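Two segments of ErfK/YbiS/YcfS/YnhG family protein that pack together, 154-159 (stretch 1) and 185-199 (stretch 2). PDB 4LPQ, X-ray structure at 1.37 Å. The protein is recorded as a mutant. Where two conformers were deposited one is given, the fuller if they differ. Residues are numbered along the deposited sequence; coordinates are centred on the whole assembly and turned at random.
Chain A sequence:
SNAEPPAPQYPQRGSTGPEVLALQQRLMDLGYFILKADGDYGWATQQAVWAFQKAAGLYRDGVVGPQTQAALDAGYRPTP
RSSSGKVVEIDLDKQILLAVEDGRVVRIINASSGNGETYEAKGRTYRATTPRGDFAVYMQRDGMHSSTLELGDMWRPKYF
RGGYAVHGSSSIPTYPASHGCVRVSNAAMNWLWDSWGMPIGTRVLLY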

# COMPACT_ATOMS: atom_id res chain seq x y z
N MSE A 154 -5.85 -14.37 3.85
CA MSE A 154 -5.82 -12.97 4.11
C MSE A 154 -5.46 -12.77 5.57
O MSE A 154 -6.05 -13.33 6.50
CB MSE A 154 -7.21 -12.34 3.94
CG MSE A 154 -7.69 -12.47 2.50
SE MSE A 154 -9.42 -11.46 2.16
CE MSE A 154 -10.40 -12.41 3.40
N TRP A 155 -4.50 -11.87 5.83
CA TRP A 155 -4.08 -11.49 7.19
C TRP A 155 -4.88 -10.34 7.73
O TRP A 155 -4.81 -9.22 7.16
CB TRP A 155 -2.56 -11.21 7.24
CG TRP A 155 -2.09 -10.80 8.59
CD1 TRP A 155 -1.62 -9.57 8.94
CD2 TRP A 155 -2.01 -11.62 9.75
NE1 TRP A 155 -1.25 -9.59 10.28
CE2 TRP A 155 -1.47 -10.85 10.78
CE3 TRP A 155 -2.38 -12.96 10.04
CZ2 TRP A 155 -1.32 -11.34 12.07
CZ3 TRP A 155 -2.27 -13.42 11.31
CH2 TRP A 155 -1.72 -12.63 12.31
N ARG A 156 -5.65 -10.55 8.77
CA ARG A 156 -6.41 -9.51 9.45
C ARG A 156 -7.26 -8.69 8.49
O ARG A 156 -7.18 -7.45 8.53
CB ARG A 156 -5.47 -8.71 10.34
CG ARG A 156 -4.61 -9.51 11.31
CD ARG A 156 -3.79 -8.63 12.22
NE ARG A 156 -4.55 -8.01 13.27
CZ ARG A 156 -4.05 -7.13 14.08
NH1 ARG A 156 -2.87 -6.61 13.88
NH2 ARG A 156 -4.77 -6.75 15.15
N PRO A 157 -8.13 -9.35 7.72
CA PRO A 157 -9.02 -8.57 6.83
C PRO A 157 -10.00 -7.65 7.57
O PRO A 157 -10.59 -8.03 8.56
CB PRO A 157 -9.70 -9.66 6.05
CG PRO A 157 -9.75 -10.86 6.99
CD PRO A 157 -8.41 -10.81 7.67
N LYS A 158 -10.16 -6.50 6.93
CA LYS A 158 -11.18 -5.54 7.25
C LYS A 158 -12.11 -5.41 6.03
O LYS A 158 -11.65 -4.98 4.94
CB LYS A 158 -10.62 -4.21 7.61
CG LYS A 158 -9.84 -4.24 8.89
CD LYS A 158 -9.89 -3.10 9.65
CE LYS A 158 -9.09 -3.14 10.90
NZ LYS A 158 -9.84 -2.76 12.15
N TYR A 159 -13.31 -5.92 6.13
CA TYR A 159 -14.21 -6.05 5.03
C TYR A 159 -15.02 -4.77 4.84
O TYR A 159 -15.53 -4.22 5.81
CB TYR A 159 -15.20 -7.21 5.24
CG TYR A 159 -14.57 -8.52 5.38
CD1 TYR A 159 -14.00 -8.94 6.56
CD2 TYR A 159 -14.54 -9.39 4.31
CE1 TYR A 159 -13.38 -10.16 6.69
CE2 TYR A 159 -13.95 -10.65 4.43
CZ TYR A 159 -13.40 -11.05 5.64
OH TYR A 159 -12.79 -12.30 5.79
N SER A 185 1.04 -4.91 3.03
CA SER A 185 1.91 -5.78 3.83
C SER A 185 1.28 -6.15 5.16
O SER A 185 0.45 -5.40 5.69
CB SER A 185 3.28 -5.17 4.06
OG SER A 185 3.22 -4.08 4.97
N ASN A 186 1.70 -7.25 5.74
CA ASN A 186 1.21 -7.59 7.08
C ASN A 186 1.54 -6.50 8.12
O ASN A 186 0.73 -6.20 8.94
CB ASN A 186 1.73 -8.95 7.49
CG ASN A 186 1.17 -10.11 6.73
OD1 ASN A 186 0.26 -10.03 5.98
ND2 ASN A 186 1.80 -11.23 6.98
N ALA A 187 2.76 -5.94 8.01
CA ALA A 187 3.15 -4.88 8.89
C ALA A 187 2.25 -3.66 8.77
O ALA A 187 1.88 -3.04 9.75
CB ALA A 187 4.59 -4.55 8.69
N ALA A 188 1.96 -3.27 7.53
CA ALA A 188 1.06 -2.14 7.30
C ALA A 188 -0.32 -2.48 7.88
O ALA A 188 -0.94 -1.61 8.50
CB ALA A 188 0.96 -1.76 5.81
N MSE A 189 -0.79 -3.68 7.70
CA MSE A 189 -2.12 -4.07 8.20
C MSE A 189 -2.09 -3.99 9.75
O MSE A 189 -3.06 -3.49 10.33
CB MSE A 189 -2.48 -5.47 7.71
CG MSE A 189 -3.97 -5.67 7.82
SE MSE A 189 -4.90 -4.60 6.42
CE MSE A 189 -6.59 -4.32 7.32
N ASN A 190 -1.02 -4.44 10.38
CA ASN A 190 -0.92 -4.39 11.81
C ASN A 190 -0.94 -2.96 12.31
O ASN A 190 -1.60 -2.66 13.32
CB ASN A 190 0.33 -5.14 12.31
CG ASN A 190 0.29 -6.63 12.06
OD1 ASN A 190 -0.76 -7.25 11.94
ND2 ASN A 190 1.49 -7.22 12.01
N TRP A 191 -0.27 -2.09 11.59
CA TRP A 191 -0.26 -0.69 11.90
C TRP A 191 -1.68 -0.09 11.83
O TRP A 191 -2.13 0.62 12.77
CB TRP A 191 0.74 0.10 11.09
CG TRP A 191 0.77 1.56 11.38
CD1 TRP A 191 1.48 2.14 12.40
CD2 TRP A 191 -0.01 2.60 10.78
NE1 TRP A 191 1.20 3.50 12.44
CE2 TRP A 191 0.28 3.81 11.46
CE3 TRP A 191 -0.91 2.65 9.71
CZ2 TRP A 191 -0.33 5.02 11.13
CZ3 TRP A 191 -1.52 3.83 9.37
CH2 TRP A 191 -1.21 5.04 10.06
N LEU A 192 -2.41 -0.37 10.76
CA LEU A 192 -3.78 0.07 10.59
C LEU A 192 -4.63 -0.40 11.75
O LEU A 192 -5.40 0.40 12.30
CB LEU A 192 -4.33 -0.44 9.28
CG LEU A 192 -3.78 0.22 8.02
CD1 LEU A 192 -4.21 -0.56 6.77
CD2 LEU A 192 -4.18 1.67 7.91
N TRP A 193 -4.54 -1.68 12.16
CA TRP A 193 -5.33 -2.22 13.23
C TRP A 193 -4.98 -1.62 14.57
O TRP A 193 -5.85 -1.25 15.37
CB TRP A 193 -5.22 -3.72 13.28
CG TRP A 193 -6.07 -4.54 12.45
CD1 TRP A 193 -5.88 -4.79 11.08
CD2 TRP A 193 -7.16 -5.37 12.87
NE1 TRP A 193 -6.81 -5.69 10.65
CE2 TRP A 193 -7.61 -6.08 11.71
CE3 TRP A 193 -7.78 -5.62 14.06
CZ2 TRP A 193 -8.60 -7.02 11.75
CZ3 TRP A 193 -8.77 -6.53 14.10
CH2 TRP A 193 -9.17 -7.25 12.95
N ASP A 194 -3.69 -1.66 14.90
CA ASP A 194 -3.22 -1.62 16.29
C ASP A 194 -2.67 -0.28 16.71
O ASP A 194 -2.69 0.05 17.85
CB ASP A 194 -2.18 -2.69 16.55
CG ASP A 194 -2.65 -4.10 16.34
OD1 ASP A 194 -3.86 -4.36 16.47
OD2 ASP A 194 -1.74 -4.93 15.98
N SER A 195 -2.16 0.48 15.76
CA SER A 195 -1.55 1.77 16.05
C SER A 195 -2.44 2.92 15.62
O SER A 195 -2.78 3.80 16.41
CB SER A 195 -0.13 1.86 15.44
OG SER A 195 0.48 3.10 15.79
N TRP A 196 -2.77 2.95 14.34
CA TRP A 196 -3.70 3.94 13.81
C TRP A 196 -5.11 3.76 14.36
O TRP A 196 -5.67 4.70 14.93
CB TRP A 196 -3.70 3.96 12.27
CG TRP A 196 -4.34 5.11 11.70
CD1 TRP A 196 -4.06 6.39 11.95
CD2 TRP A 196 -5.29 5.11 10.63
NE1 TRP A 196 -4.83 7.23 11.18
CE2 TRP A 196 -5.57 6.47 10.34
CE3 TRP A 196 -6.03 4.12 9.96
CZ2 TRP A 196 -6.48 6.83 9.37
CZ3 TRP A 196 -6.89 4.44 8.98
CH2 TRP A 196 -7.13 5.74 8.67
N GLY A 197 -5.66 2.59 14.19
CA GLY A 197 -7.00 2.23 14.51
C GLY A 197 -7.89 2.50 13.32
O GLY A 197 -7.92 3.60 12.75
N MSE A 198 -8.62 1.47 12.95
CA MSE A 198 -9.51 1.50 11.77
C MSE A 198 -10.74 0.72 12.18
O MSE A 198 -11.00 -0.39 11.71
CB MSE A 198 -8.71 0.83 10.61
CG MSE A 198 -9.41 0.84 9.33
SE MSE A 198 -8.16 -0.01 8.02
CE MSE A 198 -9.62 -0.36 6.73
N PRO A 199 -11.55 1.31 13.08
CA PRO A 199 -12.61 0.51 13.66
C PRO A 199 -13.76 0.26 12.74
O PRO A 199 -13.88 0.91 11.66
CB PRO A 199 -13.12 1.38 14.85
CG PRO A 199 -12.70 2.77 14.44
CD PRO A 199 -11.38 2.61 13.75
O HOH W 1 -8.48 -1.16 14.24

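The contact between residues 154-159 and helix 186-196 with its following loop is a polar and aromatic one, in which two cationic side chains clasp a tryptophan ring and carry their charges to acceptors on the helix and on the loop that follows it. It illustrates a general principle: a long basic side chain can pack its flat or aliphatic portion against an aromatic face while its polar end still finds hydrogen-bonding partners.

Trp 193 is the centre of the arrangement. The guanidinium of Arg 156 lies flat on one face of the indole, with centres 4.0 Å apart and planes at 23°, and its CZ atom stands 4.0 Å from the centroid of the five-membered ring of Trp 193. Lys 158 covers the opposite face. Its CE atom is 3.3 Å from the centroid of the Trp 193 five-membered ring, only 8° off the normal, a CH-pi contact, whereas its NZ atom sits 4.0 Å from the centroid of the six-membered ring, 18° off the normal. The lysine therefore spans the bicyclic system, setting a methylene over one ring and the ammonium over the other. The indole is also held at its edge, since Trp 193 NE1 donates to Arg 156 O at 2.8 Å. Arg 156 thus engages the same indole twice, through its guanidinium and through its backbone carbonyl.

Stacking leaves the N-H groups of a guanidinium free to bond in its own plane, and Arg 156 uses this freedom fully. Its NH2 meets Asp 194 OD1 at 2.9 Å and its NH1 meets Asp 194 OD2, also at 2.9 Å, giving a salt bridge with one bond to each carboxylate oxygen. NH1 of Arg 156 donates as well to Asn 190 OD1 at 2.9 Å. That amide oxygen accepts a second bond, from Trp 155 NE1, again at 2.9 Å and close to the plane of the Trp 155 ring. One helix residue thereby ties together two neighbouring side chains of the other stretch, whose CA-to-CB bonds both point toward the helix. A turn earlier, Asn 186 places its ND2 over one face of the Trp 155 indole.

Lys 158 reaches past the end of the helix. Its NZ donates to Met 198 O at 2.7 Å and to a water at 3.0 Å; this water in turn donates to Trp 193 O and accepts from Met 198 N, both at 2.9 Å. The water so links the ammonium to the backbone of the helix and of the segment that follows it. Between these two, Gly 197, with positive phi, is the first residue to leave the helical conformation.

Selenomethionines supply apolar packing around this polar core. Met 189 CE lies 3.6 Å from Lys 158 CG, and Met 198 SE lies 3.9 Å from Lys 158 CD, so the aliphatic part of the lysine is lined as its charged end is bound. The stretches together bury 614 Å².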